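Local coordinates for protein LC-Est1C (Uncultured organism, PDB 3WYD) that probably hydrolyses carboxylic ester bonds as the C-terminal, alpha/beta-hydrolase-fold esterase domain of a metagenome-derived enzyme, at residues A[24-29]-A[52-57]. Residues are numbered along the deposited sequence; the frame is centred on the assembly and turned at random.
Sequences RLYVPT and SYFDSY
Arg24 lays its guanidinium flat over one face of the Phe54 ring, with the two planes only 17° apart. CZ of Arg24 lies nearly over the ring centre, 3.9 Å from the centroid of Phe54, a cation-pi stack. Two bends in the arginine chain make this possible: chi2 (-82°) and chi3 (-47°) fold it back on itself, so that CB and the guanidinium both meet the same aromatic ring. NH2 of Arg24 comes over the rim, 3.5 Å from CD2 of Phe54, while CB of Arg24 presses on CE1 of Phe54 at 3.2 Å, a tight approach. The far end of the phenylalanine ring meets backbone: CZ of Phe54 is 3.8 Å from Leu25 O, and Tyr26 N lies at the ring edge, in its plane. CB of Tyr26 packs 4.0 Å from CE2 of Phe54, but with CG anti to the backbone N the tyrosine ring leads away, and its hydroxyl hydrogen-bonds Glu67. A serine at Phe54 removes the ring under the guanidinium, and the folded arginine chain would probably be freer to swing. At the surface, helix 52-55 packs through Phe54 over strand 23-26, the outermost strand, within this chain, of the central mixed sheet of the alpha/beta hydrolase fold, antiparallel to strand 72-76; Phe54 also touches Cys75 of strand 72-76 and Met63 of helix 57-69.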
# COMPACT_ATOMS: atom_id res chain seq x y z
N ARG A 24 -9.23 16.67 1.71
CA ARG A 24 -9.11 17.79 2.62
C ARG A 24 -8.26 18.86 1.97
O ARG A 24 -7.36 18.57 1.18
CB ARG A 24 -8.47 17.38 3.96
CG ARG A 24 -9.35 16.47 4.80
CD ARG A 24 -10.39 17.30 5.58
NE ARG A 24 -9.87 18.48 6.28
CZ ARG A 24 -9.39 18.50 7.52
NH1 ARG A 24 -9.27 17.38 8.23
NH2 ARG A 24 -9.03 19.64 8.09
N LEU A 25 -8.54 20.10 2.31
CA LEU A 25 -7.86 21.23 1.73
C LEU A 25 -7.31 22.13 2.84
O LEU A 25 -8.00 22.39 3.85
CB LEU A 25 -8.83 21.98 0.84
CG LEU A 25 -8.31 22.82 -0.30
CD1 LEU A 25 -7.53 22.05 -1.35
CD2 LEU A 25 -9.58 23.42 -0.93
N TYR A 26 -6.05 22.54 2.73
CA TYR A 26 -5.53 23.65 3.53
C TYR A 26 -5.32 24.86 2.67
O TYR A 26 -4.65 24.80 1.64
CB TYR A 26 -4.18 23.31 4.21
CG TYR A 26 -3.75 24.42 5.16
CD1 TYR A 26 -4.32 24.53 6.42
CD2 TYR A 26 -2.93 25.46 4.72
CE1 TYR A 26 -3.99 25.59 7.27
CE2 TYR A 26 -2.61 26.53 5.54
CZ TYR A 26 -3.18 26.60 6.81
OH TYR A 26 -2.86 27.67 7.63
N VAL A 27 -5.84 26.03 3.10
CA VAL A 27 -5.72 27.30 2.35
C VAL A 27 -5.05 28.35 3.26
O VAL A 27 -5.56 28.64 4.37
CB VAL A 27 -7.12 27.79 1.88
CG1 VAL A 27 -7.04 29.16 1.18
CG2 VAL A 27 -7.74 26.80 0.92
N PRO A 28 -3.86 28.84 2.89
CA PRO A 28 -3.15 29.79 3.77
C PRO A 28 -3.94 31.05 4.04
O PRO A 28 -4.79 31.44 3.24
CB PRO A 28 -1.89 30.16 3.00
CG PRO A 28 -1.69 29.02 2.07
CD PRO A 28 -3.03 28.49 1.72
N THR A 29 -3.71 31.62 5.21
CA THR A 29 -4.40 32.85 5.58
C THR A 29 -4.14 33.96 4.58
O THR A 29 -4.91 34.91 4.52
CB THR A 29 -3.98 33.32 6.99
OG1 THR A 29 -2.59 33.62 7.00
CG2 THR A 29 -4.30 32.28 8.04
N SER A 52 -4.95 12.51 7.43
CA SER A 52 -3.68 12.11 8.00
C SER A 52 -2.67 13.24 8.13
O SER A 52 -1.98 13.32 9.13
CB SER A 52 -3.06 10.97 7.19
OG SER A 52 -3.78 9.78 7.37
N TYR A 53 -2.51 14.06 7.07
CA TYR A 53 -1.51 15.15 7.16
C TYR A 53 -1.96 16.30 8.06
O TYR A 53 -1.15 17.10 8.51
CB TYR A 53 -1.02 15.66 5.79
CG TYR A 53 -0.03 14.76 5.06
CD1 TYR A 53 -0.46 13.70 4.28
CD2 TYR A 53 1.33 15.03 5.11
CE1 TYR A 53 0.44 12.91 3.61
CE2 TYR A 53 2.25 14.23 4.41
CZ TYR A 53 1.78 13.13 3.71
OH TYR A 53 2.68 12.33 3.05
N PHE A 54 -3.26 16.38 8.36
CA PHE A 54 -3.74 17.36 9.33
C PHE A 54 -3.58 16.91 10.77
O PHE A 54 -3.31 17.73 11.63
CB PHE A 54 -5.22 17.72 9.06
CG PHE A 54 -5.45 18.41 7.76
CD1 PHE A 54 -5.55 17.68 6.58
CD2 PHE A 54 -5.51 19.79 7.70
CE1 PHE A 54 -5.72 18.32 5.37
CE2 PHE A 54 -5.70 20.44 6.49
CZ PHE A 54 -5.84 19.70 5.32
N ASP A 55 -3.85 15.64 11.02
CA ASP A 55 -4.15 15.15 12.38
C ASP A 55 -2.95 14.37 12.92
O ASP A 55 -2.67 14.39 14.12
CB ASP A 55 -5.37 14.22 12.35
CG ASP A 55 -6.69 14.97 12.13
OD1 ASP A 55 -6.73 16.21 12.20
OD2 ASP A 55 -7.70 14.28 11.87
N SER A 56 -2.23 13.73 12.01
CA SER A 56 -1.01 13.03 12.37
C SER A 56 0.23 13.70 11.75
O SER A 56 0.23 14.88 11.42
CB SER A 56 -1.07 11.57 11.93
OG SER A 56 -2.39 11.05 12.05
N TYR A 57 1.29 12.93 11.62
CA TYR A 57 2.59 13.45 11.22
C TYR A 57 3.02 14.64 12.07
O TYR A 57 3.10 15.79 11.61
CB TYR A 57 2.64 13.73 9.70
CG TYR A 57 2.44 12.48 8.85
CD1 TYR A 57 3.45 11.54 8.70
CD2 TYR A 57 1.25 12.26 8.17
CE1 TYR A 57 3.31 10.44 7.86
CE2 TYR A 57 1.05 11.11 7.39
CZ TYR A 57 2.10 10.20 7.23
OH TYR A 57 1.89 9.09 6.45